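Local coordinates for aerolysin-like protein (PDB 6LHZ) that is an aerolysin-like protein, probably related to pore-forming toxins that act on membranes, though its own function is not established, at residues 104-109 and 151-156. Numbering follows the deposited sequence.
Sequences FVEPKT and VNTEPL
The peptide plane joining Lys108 to Thr109 receives the methyl CD1 of Leu156 over one face, 3.6 Å from Lys108 C, while at the carbonyl end of the same plane Lys108 O meets Pro155 CA at 3.2 Å. This is the end of the antiparallel pairing of strands 110-130 and 133-154 in the elongated, strand-rich aerolysin-type fold: the loop 106-109 feeds one strand just where the other runs out at the C-terminus. No hydrogen bond spans the two segments; instead two weak CA-H...O contacts run in opposite senses, the second from Thr109 CA to Glu154 O (3.1 Å, 140° at H). Outside them, backbone bonds tie Glu154 to Lys110 and Thr109 to Asn29. With OG1 of Thr109 beside the backbone N (chi1 -82°), CG2 swings to the far side from N and lies 3.3 Å from Thr153 OG1. A glycine here, lacking CB and both branches, would probably open a gap beside Thr153 OG1 and Glu154 O and let the loop turn more freely. The carboxylate of Glu106 approaches the same hydroxyl across the side chain of Thr153 at about a right angle, OE2 standing 4.1 Å from Thr153 OG1.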
loop_
_atom_site.group_PDB
_atom_site.type_symbol
_atom_site.label_atom_id
_atom_site.label_comp_id
_atom_site.label_asym_id
_atom_site.label_seq_id
_atom_site.Cartn_x
_atom_site.Cartn_y
_atom_site.Cartn_z
ATOM N N PHE A 104 -17.949 14.348 20.460
ATOM C CA PHE A 104 -19.155 14.209 21.257
ATOM C C PHE A 104 -20.150 13.306 20.550
ATOM O O PHE A 104 -20.291 13.357 19.323
ATOM C CB PHE A 104 -19.799 15.578 21.545
ATOM C CG PHE A 104 -18.842 16.599 22.105
ATOM C CD1 PHE A 104 -18.316 16.453 23.382
ATOM C CD2 PHE A 104 -18.477 17.710 21.355
ATOM C CE1 PHE A 104 -17.434 17.392 23.896
ATOM C CE2 PHE A 104 -17.601 18.655 21.863
ATOM C CZ PHE A 104 -17.073 18.494 23.134
ATOM N N VAL A 105 -20.815 12.465 21.331
ATOM C CA VAL A 105 -22.046 11.817 20.904
ATOM C C VAL A 105 -23.219 12.658 21.411
ATOM O O VAL A 105 -23.362 12.884 22.619
ATOM C CB VAL A 105 -22.116 10.375 21.421
ATOM C CG1 VAL A 105 -21.765 10.322 22.910
ATOM C CG2 VAL A 105 -23.488 9.781 21.142
ATOM N N GLU A 106 -24.042 13.149 20.490
ATOM C CA GLU A 106 -25.083 14.117 20.815
ATOM C C GLU A 106 -26.283 13.457 21.501
ATOM O O GLU A 106 -26.456 12.237 21.431
ATOM C CB GLU A 106 -25.525 14.831 19.544
ATOM C CG GLU A 106 -24.454 15.739 18.983
ATOM C CD GLU A 106 -24.100 15.386 17.553
ATOM O OE1 GLU A 106 -23.121 15.969 17.026
ATOM O OE2 GLU A 106 -24.807 14.530 16.964
ATOM N N PRO A 107 -27.123 14.245 22.185
ATOM C CA PRO A 107 -28.245 13.653 22.936
ATOM C C PRO A 107 -29.296 13.018 22.036
ATOM O O PRO A 107 -29.535 13.453 20.905
ATOM C CB PRO A 107 -28.827 14.845 23.710
ATOM C CG PRO A 107 -28.355 16.060 22.966
ATOM C CD PRO A 107 -26.996 15.693 22.445
ATOM N N LYS A 108 -29.935 11.971 22.569
ATOM C CA LYS A 108 -30.954 11.206 21.845
ATOM C C LYS A 108 -30.417 10.706 20.502
ATOM O O LYS A 108 -31.089 10.787 19.472
ATOM C CB LYS A 108 -32.228 12.037 21.659
ATOM C CG LYS A 108 -33.300 11.754 22.703
ATOM C CD LYS A 108 -32.897 12.302 24.048
ATOM C CE LYS A 108 -34.020 12.143 25.051
ATOM N NZ LYS A 108 -33.636 12.764 26.347
ATOM N N THR A 109 -29.189 10.182 20.525
ATOM C CA THR A 109 -28.437 9.920 19.301
ATOM C C THR A 109 -27.507 8.729 19.496
ATOM O O THR A 109 -26.819 8.637 20.517
ATOM C CB THR A 109 -27.628 11.164 18.881
ATOM O OG1 THR A 109 -28.467 12.094 18.176
ATOM C CG2 THR A 109 -26.432 10.789 17.996
ATOM N N VAL A 151 -18.968 9.166 9.672
ATOM C CA VAL A 151 -19.778 9.325 10.872
ATOM C C VAL A 151 -21.230 9.113 10.495
ATOM O O VAL A 151 -21.738 9.743 9.561
ATOM C CB VAL A 151 -19.567 10.708 11.499
ATOM C CG1 VAL A 151 -18.322 10.693 12.344
ATOM C CG2 VAL A 151 -19.464 11.761 10.393
ATOM N N ASN A 152 -21.897 8.211 11.195
ATOM C CA ASN A 152 -23.305 7.960 10.955
ATOM C C ASN A 152 -24.058 8.260 12.234
ATOM O O ASN A 152 -23.671 7.790 13.311
ATOM C CB ASN A 152 -23.549 6.525 10.504
ATOM C CG ASN A 152 -23.214 6.318 9.045
ATOM O OD1 ASN A 152 -22.865 7.265 8.338
ATOM N ND2 ASN A 152 -23.318 5.074 8.580
ATOM N N THR A 153 -25.110 9.066 12.115
ATOM C CA THR A 153 -25.924 9.466 13.250
ATOM C C THR A 153 -27.325 8.875 13.100
ATOM O O THR A 153 -27.863 8.786 11.992
ATOM C CB THR A 153 -25.954 11.000 13.379
ATOM O OG1 THR A 153 -26.203 11.366 14.742
ATOM C CG2 THR A 153 -27.004 11.649 12.462
ATOM N N GLU A 154 -27.868 8.389 14.211
ATOM C CA GLU A 154 -29.253 7.971 14.359
ATOM C C GLU A 154 -29.876 8.763 15.502
ATOM O O GLU A 154 -29.170 9.136 16.441
ATOM C CB GLU A 154 -29.377 6.467 14.662
ATOM C CG GLU A 154 -28.249 5.605 14.083
ATOM C CD GLU A 154 -28.665 4.163 13.801
ATOM O OE1 GLU A 154 -29.376 3.577 14.642
ATOM O OE2 GLU A 154 -28.289 3.616 12.735
ATOM N N PRO A 155 -31.183 9.081 15.440
ATOM C CA PRO A 155 -31.876 9.499 16.670
ATOM C C PRO A 155 -32.251 8.284 17.506
ATOM O O PRO A 155 -33.219 8.324 18.276
ATOM C CB PRO A 155 -33.113 10.254 16.155
ATOM C CG PRO A 155 -32.788 10.592 14.710
ATOM C CD PRO A 155 -31.965 9.425 14.238
ATOM N N LEU A 156 -31.455 7.215 17.354
ATOM C CA LEU A 156 -31.657 5.883 17.928
ATOM C C LEU A 156 -32.804 5.180 17.208
ATOM O O LEU A 156 -32.948 5.310 15.989
ATOM C CB LEU A 156 -31.923 5.946 19.435
ATOM C CG LEU A 156 -30.746 6.300 20.344
ATOM C CD1 LEU A 156 -31.192 7.277 21.428
ATOM C CD2 LEU A 156 -30.141 5.047 20.961
#